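Local coordinates for secreted protein ASP-2 (Necator americanus, PDB 1U53) that is a secreted hookworm antigen of the CAP (pathogenesis-related-1) family, studied as a vaccine candidate, whose molecular activity is not firmly established, at residues C148-C153 against C157-Q162; N86-S91 against A101-K106; N10-E15 against E58-A63; Q35-D38 against G42-P45. All coordinates share one frame; numbering follows the deposited sequence.

Contact 1 of 4, residues C148-C153 against C157-Q162; sequences CYVEAC and CYVVCQ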
loop_
_atom_site.group_PDB
_atom_site.type_symbol
_atom_site.label_atom_id
_atom_site.label_comp_id
_atom_site.label_asym_id
_atom_site.label_seq_id
_atom_site.Cartn_x
_atom_site.Cartn_y
_atom_site.Cartn_z
ATOM N N CYS A 148 -0.161 0.100 -9.749
ATOM C CA CYS A 148 -1.447 0.770 -9.597
ATOM C C CYS A 148 -1.934 1.361 -10.902
ATOM O O CYS A 148 -1.165 1.557 -11.824
ATOM C CB CYS A 148 -1.289 1.932 -8.588
ATOM S SG CYS A 148 -0.457 1.486 -7.041
ATOM N N TYR A 149 -3.207 1.724 -10.925
ATOM C CA TYR A 149 -3.746 2.428 -12.090
ATOM C C TYR A 149 -4.795 3.421 -11.625
ATOM O O TYR A 149 -5.571 3.119 -10.696
ATOM C CB TYR A 149 -4.333 1.421 -13.080
ATOM C CG TYR A 149 -4.577 1.998 -14.468
ATOM C CD1 TYR A 149 -3.564 1.971 -15.434
ATOM C CD2 TYR A 149 -5.799 2.598 -14.792
ATOM C CE1 TYR A 149 -3.782 2.544 -16.675
ATOM C CE2 TYR A 149 -6.014 3.156 -16.024
ATOM C CZ TYR A 149 -5.013 3.122 -16.971
ATOM O OH TYR A 149 -5.241 3.655 -18.237
ATOM N N VAL A 150 -4.838 4.589 -12.278
ATOM C CA VAL A 150 -5.824 5.656 -12.022
ATOM C C VAL A 150 -6.597 5.859 -13.293
ATOM O O VAL A 150 -5.994 6.102 -14.378
ATOM C CB VAL A 150 -5.156 6.975 -11.663
ATOM C CG1 VAL A 150 -6.194 8.069 -11.402
ATOM C CG2 VAL A 150 -4.192 6.786 -10.454
ATOM N N GLU A 151 -7.915 5.719 -13.184
ATOM C CA GLU A 151 -8.803 5.857 -14.336
ATOM C C GLU A 151 -9.745 7.018 -14.145
ATOM O O GLU A 151 -10.393 7.126 -13.113
ATOM C CB GLU A 151 -9.630 4.579 -14.508
ATOM C CG GLU A 151 -10.612 4.590 -15.713
ATOM C CD GLU A 151 -9.963 4.565 -17.093
ATOM O OE1 GLU A 151 -8.730 4.666 -17.202
ATOM O OE2 GLU A 151 -10.730 4.496 -18.106
ATOM N N ALA A 152 -9.881 7.856 -15.180
ATOM C CA ALA A 152 -10.862 8.924 -15.131
ATOM C C ALA A 152 -12.144 8.384 -15.681
ATOM O O ALA A 152 -12.336 8.365 -16.908
ATOM C CB ALA A 152 -10.409 10.103 -15.973
ATOM N N CYS A 153 -13.027 7.932 -14.793
ATOM C CA CYS A 153 -14.291 7.383 -15.222
ATOM C C CYS A 153 -15.271 8.512 -15.408
ATOM O O CYS A 153 -14.961 9.675 -15.131
ATOM C CB CYS A 153 -14.822 6.424 -14.173
ATOM S SG CYS A 153 -13.742 5.041 -13.856
ATOM N N CYS A 157 -12.915 9.554 -10.190
ATOM C CA CYS A 157 -11.528 9.238 -10.499
ATOM C C CYS A 157 -11.310 7.974 -9.676
ATOM O O CYS A 157 -11.505 8.017 -8.456
ATOM C CB CYS A 157 -10.594 10.359 -10.023
ATOM S SG CYS A 157 -8.842 9.904 -10.220
ATOM N N TYR A 158 -10.981 6.843 -10.327
ATOM C CA TYR A 158 -10.966 5.548 -9.646
ATOM C C TYR A 158 -9.534 5.005 -9.609
ATOM O O TYR A 158 -8.870 4.913 -10.641
ATOM C CB TYR A 158 -11.922 4.589 -10.379
ATOM C CG TYR A 158 -12.027 3.202 -9.810
ATOM C CD1 TYR A 158 -12.035 2.985 -8.421
ATOM C CD2 TYR A 158 -12.218 2.109 -10.637
ATOM C CE1 TYR A 158 -12.153 1.698 -7.882
ATOM C CE2 TYR A 158 -12.306 0.805 -10.105
ATOM C CZ TYR A 158 -12.286 0.608 -8.739
ATOM O OH TYR A 158 -12.407 -0.673 -8.235
ATOM N N VAL A 159 -9.052 4.694 -8.394
ATOM C CA VAL A 159 -7.648 4.310 -8.187
ATOM C C VAL A 159 -7.638 2.918 -7.636
ATOM O O VAL A 159 -8.315 2.625 -6.639
ATOM C CB VAL A 159 -6.991 5.217 -7.132
ATOM C CG1 VAL A 159 -5.575 4.781 -6.796
ATOM C CG2 VAL A 159 -7.034 6.699 -7.608
ATOM N N VAL A 160 -6.816 2.083 -8.224
ATOM C CA VAL A 160 -6.620 0.741 -7.719
ATOM C C VAL A 160 -5.135 0.489 -7.615
ATOM O O VAL A 160 -4.408 0.676 -8.580
ATOM C CB VAL A 160 -7.230 -0.271 -8.728
ATOM C CG1 VAL A 160 -7.020 -1.736 -8.274
ATOM C CG2 VAL A 160 -8.715 -0.037 -8.878
ATOM N N CYS A 161 -4.664 0.037 -6.442
ATOM C CA CYS A 161 -3.301 -0.511 -6.333
ATOM C C CYS A 161 -3.359 -2.005 -6.012
ATOM O O CYS A 161 -4.232 -2.433 -5.249
ATOM C CB CYS A 161 -2.534 0.145 -5.187
ATOM S SG CYS A 161 -1.944 1.809 -5.611
ATOM N N GLN A 162 -2.476 -2.795 -6.607
ATOM C CA GLN A 162 -2.386 -4.198 -6.185
ATOM C C GLN A 162 -0.982 -4.461 -5.637
ATOM O O GLN A 162 -0.061 -3.708 -5.898
ATOM C CB GLN A 162 -2.797 -5.176 -7.308
ATOM C CG GLN A 162 -4.310 -5.120 -7.501
ATOM C CD GLN A 162 -4.842 -5.847 -8.739
ATOM O OE1 GLN A 162 -4.071 -6.461 -9.468
ATOM N NE2 GLN A 162 -6.178 -5.797 -8.958
#

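Contact 2 of 4, residues N86-S91 against A101-K106; sequences NIFMSS and AEQASK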
loop_
_atom_site.group_PDB
_atom_site.type_symbol
_atom_site.label_atom_id
_atom_site.label_comp_id
_atom_site.label_asym_id
_atom_site.label_seq_id
_atom_site.Cartn_x
_atom_site.Cartn_y
_atom_site.Cartn_z
ATOM N N ASN A 86 -5.951 -2.455 -2.835
ATOM C CA ASN A 86 -6.599 -1.303 -2.149
ATOM C C ASN A 86 -7.288 -0.494 -3.212
ATOM O O ASN A 86 -6.755 -0.308 -4.298
ATOM C CB ASN A 86 -5.551 -0.387 -1.527
ATOM C CG ASN A 86 -5.067 -0.895 -0.179
ATOM O OD1 ASN A 86 -5.826 -1.607 0.500
ATOM N ND2 ASN A 86 -3.883 -0.453 0.265
ATOM N N ILE A 87 -8.503 -0.013 -2.913
ATOM C CA ILE A 87 -9.196 0.803 -3.922
ATOM C C ILE A 87 -9.590 2.165 -3.323
ATOM O O ILE A 87 -9.698 2.312 -2.086
ATOM C CB ILE A 87 -10.452 0.093 -4.497
ATOM C CG1 ILE A 87 -11.490 -0.161 -3.404
ATOM C CG2 ILE A 87 -10.032 -1.179 -5.240
ATOM C CD1 ILE A 87 -12.782 -0.822 -3.962
ATOM N N PHE A 88 -9.725 3.184 -4.181
ATOM C CA PHE A 88 -10.029 4.548 -3.703
ATOM C C PHE A 88 -10.788 5.259 -4.792
ATOM O O PHE A 88 -10.567 4.999 -5.983
ATOM C CB PHE A 88 -8.727 5.326 -3.407
ATOM C CG PHE A 88 -8.905 6.827 -3.193
ATOM C CD1 PHE A 88 -9.219 7.339 -1.952
ATOM C CD2 PHE A 88 -8.724 7.707 -4.257
ATOM C CE1 PHE A 88 -9.359 8.756 -1.762
ATOM C CE2 PHE A 88 -8.893 9.116 -4.094
ATOM C CZ PHE A 88 -9.212 9.615 -2.820
ATOM N N MET A 89 -11.684 6.160 -4.410
ATOM C CA MET A 89 -12.299 6.983 -5.464
ATOM C C MET A 89 -12.497 8.402 -4.959
ATOM O O MET A 89 -12.684 8.646 -3.755
ATOM C CB MET A 89 -13.637 6.422 -5.926
ATOM C CG MET A 89 -14.677 6.352 -4.802
ATOM S SD MET A 89 -16.250 5.780 -5.449
ATOM C CE MET A 89 -16.848 7.277 -6.148
ATOM N N SER A 90 -12.494 9.324 -5.930
ATOM C CA SER A 90 -12.842 10.712 -5.697
ATOM C C SER A 90 -13.893 11.127 -6.714
ATOM O O SER A 90 -13.898 10.653 -7.823
ATOM C CB SER A 90 -11.600 11.570 -5.962
ATOM O OG SER A 90 -11.929 12.940 -6.039
ATOM N N SER A 91 -14.770 12.065 -6.358
ATOM C CA SER A 91 -15.741 12.549 -7.322
ATOM C C SER A 91 -15.138 13.515 -8.351
ATOM O O SER A 91 -15.828 13.855 -9.313
ATOM C CB SER A 91 -16.864 13.321 -6.586
ATOM O OG SER A 91 -16.281 14.523 -6.074
ATOM N N ALA A 101 -2.974 9.740 -6.930
ATOM C CA ALA A 101 -2.099 8.772 -6.259
ATOM C C ALA A 101 -1.807 9.233 -4.824
ATOM O O ALA A 101 -1.772 8.440 -3.877
ATOM C CB ALA A 101 -0.792 8.638 -7.051
ATOM N N GLU A 102 -1.559 10.535 -4.677
ATOM C CA GLU A 102 -1.248 11.103 -3.385
ATOM C C GLU A 102 -2.455 10.981 -2.482
ATOM O O GLU A 102 -2.352 10.561 -1.322
ATOM C CB GLU A 102 -0.924 12.589 -3.569
ATOM C CG GLU A 102 -0.448 13.250 -2.286
ATOM C CD GLU A 102 -0.054 14.685 -2.553
ATOM O OE1 GLU A 102 -0.185 15.115 -3.725
ATOM O OE2 GLU A 102 0.411 15.357 -1.616
ATOM N N GLN A 103 -3.620 11.313 -3.016
ATOM C CA GLN A 103 -4.830 11.286 -2.170
ATOM C C GLN A 103 -5.174 9.880 -1.728
ATOM O O GLN A 103 -5.585 9.640 -0.580
ATOM C CB GLN A 103 -5.998 11.881 -2.934
ATOM C CG GLN A 103 -5.832 13.345 -3.217
ATOM C CD GLN A 103 -7.190 14.042 -3.442
ATOM O OE1 GLN A 103 -8.237 13.392 -3.595
ATOM N NE2 GLN A 103 -7.156 15.382 -3.475
ATOM N N ALA A 104 -5.024 8.926 -2.648
ATOM C CA ALA A 104 -5.362 7.533 -2.302
ATOM C C ALA A 104 -4.437 7.006 -1.241
ATOM O O ALA A 104 -4.853 6.386 -0.261
ATOM C CB ALA A 104 -5.276 6.647 -3.532
ATOM N N SER A 105 -3.148 7.304 -1.407
ATOM C CA SER A 105 -2.147 6.756 -0.498
ATOM C C SER A 105 -2.360 7.370 0.870
ATOM O O SER A 105 -2.269 6.668 1.876
ATOM C CB SER A 105 -0.731 7.044 -1.025
ATOM O OG SER A 105 -0.536 6.442 -2.339
ATOM N N LYS A 106 -2.671 8.666 0.933
ATOM C CA LYS A 106 -2.980 9.310 2.230
ATOM C C LYS A 106 -4.231 8.720 2.881
ATOM O O LYS A 106 -4.259 8.545 4.093
ATOM C CB LYS A 106 -3.180 10.826 2.065
ATOM C CG LYS A 106 -1.904 11.585 1.727
ATOM C CD LYS A 106 -2.336 13.026 1.442
ATOM C CE LYS A 106 -1.249 14.024 1.579
ATOM N NZ LYS A 106 -1.794 15.409 1.227
#

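Contact 3 of 4, residues N10-E15 against E58-A63; sequences NGMSEE and EVEKTA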
loop_
_atom_site.group_PDB
_atom_site.type_symbol
_atom_site.label_atom_id
_atom_site.label_comp_id
_atom_site.label_asym_id
_atom_site.label_seq_id
_atom_site.Cartn_x
_atom_site.Cartn_y
_atom_site.Cartn_z
ATOM N N ASN A 10 0.109 3.286 -21.392
ATOM C CA ASN A 10 -1.253 2.752 -21.228
ATOM C C ASN A 10 -2.238 3.695 -20.513
ATOM O O ASN A 10 -3.342 3.252 -20.112
ATOM C CB ASN A 10 -1.190 1.407 -20.468
ATOM C CG ASN A 10 -0.666 1.584 -19.046
ATOM O OD1 ASN A 10 -0.511 2.719 -18.603
ATOM N ND2 ASN A 10 -0.397 0.463 -18.323
ATOM N N GLY A 11 -1.865 4.968 -20.394
ATOM C CA GLY A 11 -2.737 5.975 -19.744
ATOM C C GLY A 11 -2.316 6.309 -18.332
ATOM O O GLY A 11 -2.724 7.313 -17.769
ATOM N N MET A 12 -1.496 5.460 -17.747
ATOM C CA MET A 12 -0.949 5.740 -16.435
ATOM C C MET A 12 0.304 6.595 -16.628
ATOM O O MET A 12 1.095 6.317 -17.518
ATOM C CB MET A 12 -0.601 4.395 -15.794
ATOM C CG MET A 12 -0.177 4.500 -14.410
ATOM S SD MET A 12 -1.369 5.340 -13.304
ATOM C CE MET A 12 -0.367 5.085 -11.842
ATOM N N SER A 13 0.503 7.656 -15.836
ATOM C CA SER A 13 1.671 8.477 -16.078
ATOM C C SER A 13 2.857 8.035 -15.231
ATOM O O SER A 13 2.662 7.501 -14.113
ATOM C CB SER A 13 1.354 9.953 -15.758
ATOM O OG SER A 13 1.070 10.095 -14.364
ATOM N N GLU A 14 4.073 8.263 -15.731
ATOM C CA GLU A 14 5.262 7.948 -14.966
ATOM C C GLU A 14 5.279 8.717 -13.643
ATOM O O GLU A 14 5.723 8.196 -12.616
ATOM C CB GLU A 14 6.544 8.205 -15.761
ATOM C CG GLU A 14 7.751 7.440 -15.244
ATOM C CD GLU A 14 7.606 5.903 -15.266
ATOM O OE1 GLU A 14 6.831 5.344 -16.060
ATOM O OE2 GLU A 14 8.295 5.239 -14.463
ATOM N N GLU A 15 4.765 9.948 -13.657
ATOM C CA GLU A 15 4.695 10.759 -12.421
ATOM C C GLU A 15 3.825 10.079 -11.366
ATOM O O GLU A 15 4.159 10.047 -10.173
ATOM C CB GLU A 15 4.125 12.130 -12.733
ATOM C CG GLU A 15 5.009 13.013 -13.620
ATOM C CD GLU A 15 4.992 12.672 -15.142
ATOM O OE1 GLU A 15 4.142 11.900 -15.646
ATOM O OE2 GLU A 15 5.847 13.248 -15.863
ATOM N N GLU A 58 3.449 -5.672 -14.387
ATOM C CA GLU A 58 2.425 -6.718 -14.454
ATOM C C GLU A 58 1.326 -6.584 -13.412
ATOM O O GLU A 58 0.146 -6.841 -13.669
ATOM C CB GLU A 58 3.049 -8.131 -14.445
ATOM C CG GLU A 58 3.816 -8.416 -15.738
ATOM C CD GLU A 58 2.877 -8.413 -16.927
ATOM O OE1 GLU A 58 2.943 -7.470 -17.757
ATOM O OE2 GLU A 58 2.019 -9.322 -16.953
ATOM N N VAL A 59 1.721 -6.165 -12.228
ATOM C CA VAL A 59 0.775 -5.854 -11.149
ATOM C C VAL A 59 -0.034 -4.637 -11.550
ATOM O O VAL A 59 -1.250 -4.590 -11.330
ATOM C CB VAL A 59 1.523 -5.621 -9.856
ATOM C CG1 VAL A 59 0.519 -5.284 -8.727
ATOM C CG2 VAL A 59 2.274 -6.954 -9.477
ATOM N N GLU A 60 0.612 -3.637 -12.158
ATOM C CA GLU A 60 -0.171 -2.484 -12.703
ATOM C C GLU A 60 -1.250 -2.927 -13.711
ATOM O O GLU A 60 -2.369 -2.406 -13.735
ATOM C CB GLU A 60 0.762 -1.476 -13.393
ATOM C CG GLU A 60 0.023 -0.359 -14.087
ATOM C CD GLU A 60 0.994 0.636 -14.681
ATOM O OE1 GLU A 60 1.076 0.652 -15.922
ATOM O OE2 GLU A 60 1.667 1.366 -13.906
ATOM N N LYS A 61 -0.898 -3.949 -14.514
ATOM C CA LYS A 61 -1.808 -4.434 -15.554
ATOM C C LYS A 61 -3.048 -4.973 -14.933
ATOM O O LYS A 61 -4.137 -4.646 -15.361
ATOM C CB LYS A 61 -1.150 -5.577 -16.312
ATOM C CG LYS A 61 -2.057 -6.246 -17.306
ATOM C CD LYS A 61 -1.382 -7.489 -17.857
ATOM C CE LYS A 61 -2.285 -8.198 -18.866
ATOM N NZ LYS A 61 -2.747 -7.307 -20.016
ATOM N N THR A 62 -2.903 -5.787 -13.899
ATOM C CA THR A 62 -4.131 -6.310 -13.245
ATOM C C THR A 62 -4.891 -5.239 -12.441
ATOM O O THR A 62 -6.109 -5.240 -12.390
ATOM C CB THR A 62 -3.849 -7.587 -12.400
ATOM O OG1 THR A 62 -2.649 -7.454 -11.636
ATOM C CG2 THR A 62 -3.736 -8.808 -13.356
ATOM N N ALA A 63 -4.175 -4.294 -11.835
ATOM C CA ALA A 63 -4.866 -3.162 -11.200
ATOM C C ALA A 63 -5.680 -2.382 -12.224
ATOM O O ALA A 63 -6.860 -2.004 -11.991
ATOM C CB ALA A 63 -3.848 -2.252 -10.497
#

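Contact 4 of 4, residues Q35-D38 against G42-P45; sequences QAKD and GNAP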
loop_
_atom_site.group_PDB
_atom_site.type_symbol
_atom_site.label_atom_id
_atom_site.label_comp_id
_atom_site.label_asym_id
_atom_site.label_seq_id
_atom_site.Cartn_x
_atom_site.Cartn_y
_atom_site.Cartn_z
ATOM N N GLN A 35 8.019 6.279 13.711
ATOM C CA GLN A 35 7.694 7.701 13.594
ATOM C C GLN A 35 6.223 7.940 13.244
ATOM O O GLN A 35 5.802 9.079 13.115
ATOM C CB GLN A 35 8.524 8.322 12.475
ATOM C CG GLN A 35 10.022 8.265 12.730
ATOM C CD GLN A 35 10.781 8.942 11.622
ATOM O OE1 GLN A 35 10.217 9.244 10.597
ATOM N NE2 GLN A 35 12.059 9.146 11.806
ATOM N N ALA A 36 5.434 6.871 13.110
ATOM C CA ALA A 36 4.029 7.015 12.680
ATOM C C ALA A 36 3.031 7.004 13.807
ATOM O O ALA A 36 2.924 5.991 14.526
ATOM C CB ALA A 36 3.652 5.878 11.663
ATOM N N LYS A 37 2.262 8.091 13.959
ATOM C CA LYS A 37 1.262 8.159 15.030
ATOM C C LYS A 37 0.185 7.109 14.864
ATOM O O LYS A 37 -0.320 6.884 13.754
ATOM C CB LYS A 37 0.625 9.555 15.067
ATOM C CG LYS A 37 -0.216 9.763 16.323
ATOM C CD LYS A 37 0.681 9.660 17.570
ATOM C CE LYS A 37 -0.086 9.857 18.895
ATOM N NZ LYS A 37 -1.021 8.763 19.256
ATOM N N ASP A 38 -0.198 6.462 15.971
ATOM C CA ASP A 38 -1.222 5.442 15.941
ATOM C C ASP A 38 -2.410 5.973 16.765
ATOM O O ASP A 38 -2.214 6.478 17.892
ATOM C CB ASP A 38 -0.608 4.193 16.597
ATOM C CG ASP A 38 -1.500 2.970 16.551
ATOM O OD1 ASP A 38 -2.732 3.104 16.469
ATOM O OD2 ASP A 38 -0.939 1.856 16.632
ATOM N N GLY A 42 0.290 6.439 21.314
ATOM C CA GLY A 42 1.696 6.346 20.934
ATOM C C GLY A 42 1.846 6.235 19.427
ATOM O O GLY A 42 0.964 6.698 18.652
ATOM N N ASN A 43 2.980 5.671 19.029
ATOM C CA ASN A 43 3.232 5.427 17.622
ATOM C C ASN A 43 3.137 3.952 17.271
ATOM O O ASN A 43 3.224 3.075 18.145
ATOM C CB ASN A 43 4.643 5.938 17.276
ATOM C CG ASN A 43 4.732 7.460 17.287
ATOM O OD1 ASN A 43 3.746 8.151 17.574
ATOM N ND2 ASN A 43 5.942 7.996 17.012
ATOM N N ALA A 44 3.052 3.646 15.987
ATOM C CA ALA A 44 3.164 2.231 15.585
ATOM C C ALA A 44 4.534 1.677 16.008
ATOM O O ALA A 44 5.535 2.412 16.083
ATOM C CB ALA A 44 2.938 2.104 14.061
ATOM N N PRO A 45 4.588 0.387 16.351
ATOM C CA PRO A 45 5.915 -0.128 16.715
ATOM C C PRO A 45 6.945 -0.157 15.607
ATOM O O PRO A 45 6.596 -0.338 14.446
ATOM C CB PRO A 45 5.652 -1.584 17.142
ATOM C CG PRO A 45 4.259 -1.886 16.779
ATOM C CD PRO A 45 3.512 -0.603 16.517
HETATM O O HOH W 1 6.010 3.970 13.622
#

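Contact 1 of 4, residues C148-C153 against C157-Q162
Cys148 and Cys161 are joined by a disulfide, SG to SG 2.1 Å with chi3 104°, across a non-hydrogen-bonded pair of the antiparallel beta hairpin 145-152/157-164, central in the CAP-domain sheet. Their CA atoms lie only 4.0 Å apart, and each SG stands anti to its own carbonyl carbon (chi1 -49° and -77°), which turns the two sulfurs toward each other over the face that also carries Val150 and Val159. Two hydrogen-bonded pairs follow, Tyr149 with Val160 and Glu151 with Tyr158; the bond from Glu151 N to Tyr158 O measures 2.8 Å. Val150 and Val159 run side by side, CG2 to CG2 4.0 Å, and Val150 CG1 comes within 3.4 Å of Cys157 SG. This face packs on Phe20 of helix 14-32 and on helix 97-109. The opposite face carries Tyr149, Glu151, Tyr158 and Val160; the Tyr149 hydroxyl bonds Asn10 O of the N-terminal segment, the Tyr158 hydroxyl reaches Asn66 of helix 57-67, and Glu151 pairs with Lys68 just after that helix. Cys153 is disulfide-bonded to Cys70, also beyond the helix. Val160 CG2 sits 3.6 Å above the Tyr158 ring plane, displaced toward the rim.

Contact 2 of 4, residues N86-S91 against A101-K106
Phe88 lays one face of its ring on the backbone and methyl of Ala104, so that strand 84-90 at the sheet's edge packs on helix 97-109 through an aromatic side chain. The geometry is that of a CH-pi contact: Ala104 CA stands 3.8 Å from the ring centroid, 15° off the ring normal. Gln103 O lies over the same face. With CG anti to the backbone N (chi1 168°), the ring is carried out from the strand and over the helix.

Apolar contact continues around this point. Ala104 CB comes within 3.6 Å of Phe88 CG, while Gln103 CB lies on the same side of the ring plane at its CZ end, displaced outward past the rim, 3.9 Å from Phe88 CZ. The amide plane of Gln103 is almost perpendicular to the ring, 86° apart, and its OE1 is 4.0 Å from Phe88 CZ.

Polar bonds run within or beyond the segments. Ser105 OG bonds Ala101 O at 2.8 Å, reaching it from the face of the carbonyl opposite to that used by Ser105 N. Ser90 OG bonds Asp92 N, and Trp108 NE1 of the helix bonds Ile87 O of the strand.

In this CAP-domain layer of helix on sheet, Val159 of the neighbouring strand also touches both Phe88 and Ala104. With no hydrogen bond between the two segments themselves, their join rests on dispersion and the small size of Ala104, which lets the ring settle close to the helix backbone.

Contact 3 of 4, residues N10-E15 against E58-A63
An Asx turn just ahead of helix 14-32 presents Asn10 to Glu60 of helix 57-67, forming a buried polar site between the N-terminal segment and that helix. Asn10 ND2 donates to Glu60 OE1 at 2.8 Å, with an N-H...O angle of 162°. The acceptor lies nearly in the amide plane, whereas the donor meets OE1 on its anti side and 21° out of the carboxylate plane; the planes of the two flat groups stand 48° apart. The other end of the amide closes the turn, Asn10 OD1 accepting from Met12 N at 3.0 Å. One side chain is thus held at both of its polar atoms, which should fix the amide's rotation and leave ND2 facing the carboxylate.

Glu60 spans the gap with CG anti to the backbone N and its chain extended beyond, its side chain coming from the opposite direction to that of Asn10. Met12 crosses this chain, its CG 3.7 Å from Glu60 OE2, and bends at chi2 as it continues toward Phe20. In the CAP fold seen here, helices 14-32 and 57-67 pack on different faces of the central sheet, so the pair links the lead-in to one helix with the body of the other.

Glu60 OE2 has further partners: Arg17 forms a salt bridge with it and the Tyr55 hydroxyl a hydrogen bond, a setting that would probably stabilise the charged carboxylate. Ser13, at the N-cap, bonds Ala16 N through OG, ahead of the first helical residue, Glu14.

Contact 4 of 4, residues Q35-D38 against G42-P45
Gly42 O is gripped by two donors from the facing segment, Asp38 N and Lys37 NZ, each at 2.9 Å. The backbone donor is in the carbonyl plane, on a lone pair; the ammonium comes in at a C=O...N angle of 127°, tilted 17° from that plane. Lys37 NZ also donates to Asp38 O at 2.9 Å, so the lysine tip bridges two carbonyls. It gets there by folding back: CG leaves anti to the backbone N (chi1 -169°), and bends at chi2 and chi4 return the chain over Gly42.

A third crossing bond, Ala44 N to Ala36 O, is 2.8 Å long. Together with the Asp38-Gly42 bond it makes a single beta bridge, Lys37 opposite Asn43, at the neck of the short loop 39-41. One water extends the pairing, accepting from Ala36 N and probably donating to Ala44 O, which lies 3.0 Å from the water oxygen.

Packing surrounds this framework. Asn43 crosses Lys37 at about a right angle, its OD1 3.4 Å from Lys37 CD, while its ND2 bonds Gly34 O outside the segments. The CB of Asp38 lies 3.8 Å from Ala44 N; its carboxylate instead takes backbone N-H groups of Ala40, Val117 and Gly118. On the inner side Ala36, Asp38 and Ala44 all touch Leu112, so the loop after helix 14-32 rests against helix 111-115.

Backbone bonds set the pairing of the two segments, and the lysine adds positive charge beside two carbonyls at an exposed edge, which would be expected to add some electrostatic attraction to the loop's closure.

Overall arrangement
Three of the contacts meet on one side of the CAP domain, around its central sheet. Contacts 1 and 2, with centres 8 Å apart, lie on adjacent strands: Cys157 N lies 2.8 Å from Ser90 O, a probable hydrogen bond between 157-164 and 84-90. Contact 3 approaches from another direction, its centre 9 Å from that of contact 1, with Gln162 OE1 2.8 Å from Thr62 OG1, again a probable hydrogen bond. Contacts 2 and 3 do not touch (nearest atoms about 6 Å apart), and each touches contact 1. Contact 4 stands apart, its centre about 29 Å from that of contact 1, although its segments fall within the loop that contact 3 closes along the chain.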